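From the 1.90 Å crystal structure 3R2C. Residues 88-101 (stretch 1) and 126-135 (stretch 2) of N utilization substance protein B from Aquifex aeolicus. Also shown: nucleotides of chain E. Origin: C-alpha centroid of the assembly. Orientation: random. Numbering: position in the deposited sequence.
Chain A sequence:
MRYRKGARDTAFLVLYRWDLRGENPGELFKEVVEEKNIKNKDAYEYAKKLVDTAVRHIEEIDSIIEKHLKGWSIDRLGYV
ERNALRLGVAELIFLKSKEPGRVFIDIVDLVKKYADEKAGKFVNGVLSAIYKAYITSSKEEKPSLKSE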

# COMPACT_ATOMS: atom_id res chain seq x y z
N GLY A 88 3.43 -9.16 5.15
CA GLY A 88 3.31 -10.22 6.13
C GLY A 88 4.07 -11.46 5.67
O GLY A 88 4.77 -12.10 6.44
N VAL A 89 3.94 -11.80 4.40
CA VAL A 89 4.61 -13.00 3.90
C VAL A 89 6.13 -12.81 3.90
O VAL A 89 6.87 -13.71 4.27
N ALA A 90 6.59 -11.63 3.48
CA ALA A 90 8.01 -11.34 3.45
C ALA A 90 8.62 -11.52 4.85
O ALA A 90 9.69 -12.11 4.99
N GLU A 91 7.94 -11.03 5.88
CA GLU A 91 8.53 -11.13 7.23
C GLU A 91 8.39 -12.52 7.84
O GLU A 91 9.34 -13.04 8.43
N LEU A 92 7.21 -13.12 7.73
CA LEU A 92 6.95 -14.40 8.38
C LEU A 92 7.76 -15.51 7.72
O LEU A 92 8.25 -16.41 8.38
N ILE A 93 7.89 -15.44 6.41
CA ILE A 93 8.45 -16.55 5.66
C ILE A 93 9.86 -16.27 5.19
O ILE A 93 10.76 -17.04 5.47
N PHE A 94 10.05 -15.16 4.50
CA PHE A 94 11.34 -14.92 3.88
C PHE A 94 12.36 -14.40 4.90
O PHE A 94 13.55 -14.61 4.73
N LEU A 95 11.89 -13.76 5.96
CA LEU A 95 12.80 -13.37 7.04
C LEU A 95 12.67 -14.31 8.25
O LEU A 95 13.32 -14.11 9.26
N LYS A 96 11.81 -15.32 8.13
CA LYS A 96 11.64 -16.35 9.16
C LYS A 96 11.47 -15.73 10.55
O LYS A 96 12.26 -16.00 11.46
N SER A 97 10.45 -14.89 10.70
CA SER A 97 10.26 -14.14 11.93
C SER A 97 10.19 -15.07 13.14
O SER A 97 9.52 -16.11 13.11
N LYS A 98 10.86 -14.67 14.21
CA LYS A 98 10.78 -15.43 15.46
C LYS A 98 9.70 -14.88 16.39
O LYS A 98 9.47 -15.44 17.46
N GLU A 99 9.03 -13.81 15.97
CA GLU A 99 7.91 -13.26 16.75
C GLU A 99 6.66 -13.14 15.88
O GLU A 99 6.16 -12.04 15.67
N PRO A 100 6.16 -14.28 15.37
CA PRO A 100 5.11 -14.22 14.34
C PRO A 100 3.84 -13.53 14.82
O PRO A 100 3.22 -12.80 14.05
N GLY A 101 3.47 -13.72 16.08
CA GLY A 101 2.25 -13.13 16.58
C GLY A 101 2.30 -11.62 16.51
O GLY A 101 1.29 -10.97 16.27
N VAL A 126 -6.41 -15.01 5.52
CA VAL A 126 -5.46 -15.47 4.50
C VAL A 126 -4.05 -15.68 5.06
O VAL A 126 -3.42 -16.71 4.83
N LEU A 127 -3.53 -14.70 5.79
CA LEU A 127 -2.16 -14.79 6.29
C LEU A 127 -1.99 -15.97 7.25
O LEU A 127 -0.93 -16.60 7.29
N SER A 128 -3.03 -16.27 8.03
CA SER A 128 -2.99 -17.39 8.95
C SER A 128 -2.88 -18.72 8.22
O SER A 128 -2.14 -19.61 8.64
N ALA A 129 -3.65 -18.88 7.14
CA ALA A 129 -3.57 -20.08 6.32
C ALA A 129 -2.19 -20.21 5.67
O ALA A 129 -1.62 -21.30 5.63
N ILE A 130 -1.66 -19.11 5.16
CA ILE A 130 -0.34 -19.12 4.54
C ILE A 130 0.68 -19.58 5.57
O ILE A 130 1.52 -20.43 5.28
N TYR A 131 0.59 -19.02 6.76
CA TYR A 131 1.55 -19.31 7.81
C TYR A 131 1.46 -20.77 8.28
O TYR A 131 2.47 -21.40 8.55
N LYS A 132 0.26 -21.31 8.38
CA LYS A 132 0.13 -22.67 8.88
C LYS A 132 0.65 -23.67 7.85
O LYS A 132 1.23 -24.70 8.20
N ALA A 133 0.46 -23.36 6.57
CA ALA A 133 0.97 -24.21 5.50
C ALA A 133 2.50 -24.17 5.47
O ALA A 133 3.14 -25.18 5.23
N TYR A 134 3.07 -23.00 5.73
CA TYR A 134 4.52 -22.87 5.85
C TYR A 134 5.06 -23.68 7.03
O TYR A 134 6.03 -24.43 6.88
N ILE A 135 4.44 -23.56 8.19
CA ILE A 135 4.94 -24.22 9.39
C ILE A 135 4.86 -25.73 9.21
O ILE A 135 5.79 -26.47 9.56

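Helix 88-94 and helix 126-135 run nearly in the same direction, their axes 20° apart and 10.6 Å at closest approach; the two stretches together bury 501 Å², both sides summed. The backbone register sets Gly88 by Leu127, Leu92 by Tyr131 and Ile93 by Tyr134. At Gly88 the absence of a side chain is what admits Leu127 (chi1 t, chi2 p): an ideal CB there would lie 2.8 Å from CD2 of Leu127, a clash.

Apolar contacts carry most of the interface. Leu92 (m, t) points toward the second helix, and its CD1 reaches CD2 of Leu127 at 3.8 Å while its CB lies 4.0 Å from CD1 of Tyr131. Val89 (t) leaves its backbone sideways, yet its CG2 lies 4.0 Å from Leu127 CD1 and 3.9 Å from Ile130 CD1, the latter carried by an m, t side chain that points toward the first stretch. Ile93 (m, t) also starts sideways, but its end comes nearer: CD1 packs 3.9 Å from Ile130 CG2 and 3.8 Å from Tyr134 CB.

Both tyrosines adopt chi1 t, and each ring extends the contact toward the end of the first helix and beyond. Tyr134 receives Ile93 CG1 over one face, 4.2 Å from the ring centroid and 18° off its normal, which is the geometry of a CH-pi contact. Lys96, whose positive phi (49°) marks the departure from helical geometry, adds its aliphatic CG at 3.8 Å from Tyr134 OH. Tyr131 begins sideways but brings its ring to Pro100, whose CB is 3.6 Å from CZ and 3.3 Å from OH of Tyr131.

No direct hydrogen bond joins the stretches; water does so instead. Water 1 donates to Leu92 O and Ser97 O, its oxygen lying 2.8 and 2.7 Å from them, and accepts a weak bond from Tyr131 OH, 3.4 Å from that oxygen. Water 2 donates to Ile93 O at 3.1 Å from its O atom and hydrogen-bonds Tyr134 OH at 3.3 Å from the same atom. Within the loop, Glu99 N donates to Ser97 OG at 3.0 Å, with an angle of 145°.

The RNA is held by polar groups of both stretches. Ser128 points away from stretch 1; its OG accepts from U4 N3 (3.0 Å, 161°) and donates to C6 O2 (2.9 Å), so one hydroxyl links two bases. Gly101 N makes a weak bond to C3 O2 at 3.4 Å, and a CB on Gly101 would fall 2.0 Å from C3 O3'.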

# COMPACT_ATOMS: atom_id res chain seq x y z
CB VAL A 89 4.11 -13.37 2.49
CG1 VAL A 89 5.03 -14.44 1.84
CG2 VAL A 89 2.67 -13.86 2.56
CB ALA A 90 8.26 -9.92 2.95
CB GLU A 91 7.93 -10.10 8.20
CG GLU A 91 8.80 -9.97 9.45
CD GLU A 91 8.48 -8.75 10.29
OE1 GLU A 91 7.47 -8.07 9.99
OE2 GLU A 91 9.24 -8.48 11.24
CB LEU A 92 5.47 -14.75 8.29
CG LEU A 92 4.58 -13.91 9.22
CD1 LEU A 92 3.11 -14.19 8.92
CD2 LEU A 92 4.91 -14.19 10.70
CB ILE A 93 7.56 -16.92 4.47
CG1 ILE A 93 6.23 -17.44 5.00
CG2 ILE A 93 8.26 -17.96 3.58
CD1 ILE A 93 5.40 -18.18 3.98
CB PHE A 94 11.18 -14.02 2.65
CG PHE A 94 10.52 -14.72 1.50
CD1 PHE A 94 9.14 -14.75 1.37
CD2 PHE A 94 11.29 -15.42 0.56
CE1 PHE A 94 8.54 -15.42 0.32
CE2 PHE A 94 10.71 -16.09 -0.49
CZ PHE A 94 9.33 -16.10 -0.62
CB LEU A 95 12.58 -11.92 7.44
CG LEU A 95 12.94 -10.88 6.37
CD1 LEU A 95 12.58 -9.48 6.86
CD2 LEU A 95 14.42 -10.96 5.98
CB LYS A 96 12.85 -17.31 9.17
CG LYS A 96 13.15 -17.97 7.82
CD LYS A 96 14.30 -18.98 7.93
CE LYS A 96 14.75 -19.47 6.55
NZ LYS A 96 15.57 -20.72 6.61
CB SER A 97 8.96 -13.33 11.89
OG SER A 97 8.64 -12.84 13.18
CB LYS A 98 12.14 -15.44 16.16
CG LYS A 98 13.22 -16.20 15.38
CD LYS A 98 12.73 -17.60 15.00
CE LYS A 98 13.71 -18.33 14.09
NZ LYS A 98 14.80 -19.02 14.85
CB GLU A 99 8.30 -11.90 17.36
CG GLU A 99 8.71 -10.83 16.35
CD GLU A 99 9.10 -9.51 17.02
OE1 GLU A 99 9.48 -9.52 18.21
OE2 GLU A 99 9.00 -8.45 16.35
CB PRO A 100 4.86 -15.70 14.01
CG PRO A 100 5.40 -16.46 15.20
CD PRO A 100 6.58 -15.66 15.65
CB VAL A 126 -5.40 -14.49 3.30
CG1 VAL A 126 -4.32 -14.94 2.31
CG2 VAL A 126 -6.76 -14.40 2.60
CB LEU A 127 -1.74 -13.50 7.00
CG LEU A 127 -0.23 -13.39 7.27
CD1 LEU A 127 0.58 -13.46 5.96
CD2 LEU A 127 0.11 -12.08 8.00
CB SER A 128 -4.24 -17.40 9.83
OG SER A 128 -4.12 -18.41 10.82
CB ALA A 129 -4.65 -20.05 5.24
CB ILE A 130 0.07 -17.71 4.03
CG1 ILE A 130 -0.74 -17.34 2.79
CG2 ILE A 130 1.57 -17.66 3.71
CD1 ILE A 130 -0.63 -15.85 2.42
CB TYR A 131 1.36 -18.37 9.01
CG TYR A 131 2.50 -18.44 9.99
CD1 TYR A 131 3.80 -18.18 9.58
CD2 TYR A 131 2.28 -18.78 11.33
CE1 TYR A 131 4.86 -18.25 10.47
CE2 TYR A 131 3.33 -18.85 12.23
CZ TYR A 131 4.62 -18.58 11.79
OH TYR A 131 5.67 -18.66 12.67
CB LYS A 132 -1.30 -23.00 9.28
CG LYS A 132 -1.54 -22.86 10.78
CD LYS A 132 -1.78 -21.42 11.18
CE LYS A 132 -3.24 -21.19 11.54
NZ LYS A 132 -4.18 -21.62 10.47
CB ALA A 133 0.38 -23.79 4.17
CB TYR A 134 4.90 -21.39 6.00
CG TYR A 134 6.33 -21.14 6.45
CD1 TYR A 134 7.41 -21.42 5.61
CD2 TYR A 134 6.59 -20.58 7.69
CE1 TYR A 134 8.72 -21.17 6.02
CE2 TYR A 134 7.89 -20.32 8.11
CZ TYR A 134 8.94 -20.62 7.27
OH TYR A 134 10.23 -20.36 7.70
CB ILE A 135 4.15 -23.81 10.65
CG1 ILE A 135 4.46 -22.36 11.05
CG2 ILE A 135 4.46 -24.74 11.81
CD1 ILE A 135 5.93 -21.98 11.02
P C E 3 1.46 -9.96 23.71
OP1 C E 3 1.70 -10.62 25.01
OP2 C E 3 2.42 -8.93 23.24
O5' C E 3 1.26 -11.05 22.58
C5' C E 3 0.86 -10.66 21.28
C4' C E 3 1.27 -11.68 20.26
O4' C E 3 2.71 -11.63 20.07
C3' C E 3 0.94 -13.13 20.62
O3' C E 3 0.62 -13.84 19.43
C2' C E 3 2.27 -13.64 21.18
O2' C E 3 2.43 -15.04 21.12
C1' C E 3 3.25 -12.92 20.27
N1 C E 3 4.61 -12.78 20.82
C2 C E 3 5.69 -13.20 20.02
O2 C E 3 5.47 -13.64 18.88
N3 C E 3 6.95 -13.09 20.51
C4 C E 3 7.15 -12.60 21.74
N4 C E 3 8.41 -12.52 22.16
C5 C E 3 6.07 -12.18 22.57
C6 C E 3 4.83 -12.29 22.07
P U E 4 -0.68 -14.75 19.34
OP1 U E 4 -1.56 -14.39 20.47
OP2 U E 4 -0.21 -16.15 19.21
O5' U E 4 -1.34 -14.28 17.99
C5' U E 4 -1.57 -12.91 17.73
C4' U E 4 -2.52 -12.76 16.59
O4' U E 4 -1.91 -13.26 15.39
C3' U E 4 -3.80 -13.56 16.72
O3' U E 4 -4.76 -12.90 17.54
C2' U E 4 -4.23 -13.74 15.27
O2' U E 4 -4.87 -12.57 14.78
C1' U E 4 -2.88 -13.87 14.57
N1 U E 4 -2.47 -15.27 14.32
C2 U E 4 -3.15 -16.00 13.37
O2 U E 4 -4.14 -15.59 12.78
N3 U E 4 -2.66 -17.26 13.15
C4 U E 4 -1.56 -17.84 13.74
O4 U E 4 -1.26 -18.99 13.42
C5 U E 4 -0.88 -17.02 14.69
C6 U E 4 -1.34 -15.78 14.92
P C E 6 -11.39 -13.19 14.02
OP1 C E 6 -12.64 -12.58 13.52
OP2 C E 6 -11.45 -14.03 15.23
O5' C E 6 -10.68 -14.02 12.85
C5' C E 6 -10.55 -13.48 11.53
C4' C E 6 -10.03 -14.51 10.56
O4' C E 6 -8.73 -14.97 11.02
C3' C E 6 -10.89 -15.77 10.43
O3' C E 6 -10.68 -16.35 9.14
C2' C E 6 -10.28 -16.67 11.50
O2' C E 6 -10.55 -18.05 11.33
C1' C E 6 -8.79 -16.36 11.32
N1 C E 6 -7.96 -16.61 12.51
C2 C E 6 -7.00 -17.63 12.49
O2 C E 6 -6.90 -18.31 11.47
N3 C E 6 -6.22 -17.84 13.57
C4 C E 6 -6.37 -17.07 14.65
N4 C E 6 -5.59 -17.30 15.70
C5 C E 6 -7.34 -16.03 14.71
C6 C E 6 -8.10 -15.83 13.63
O HOH W 1 8.38 -17.38 10.98
O HOH W 2 11.88 -19.86 4.89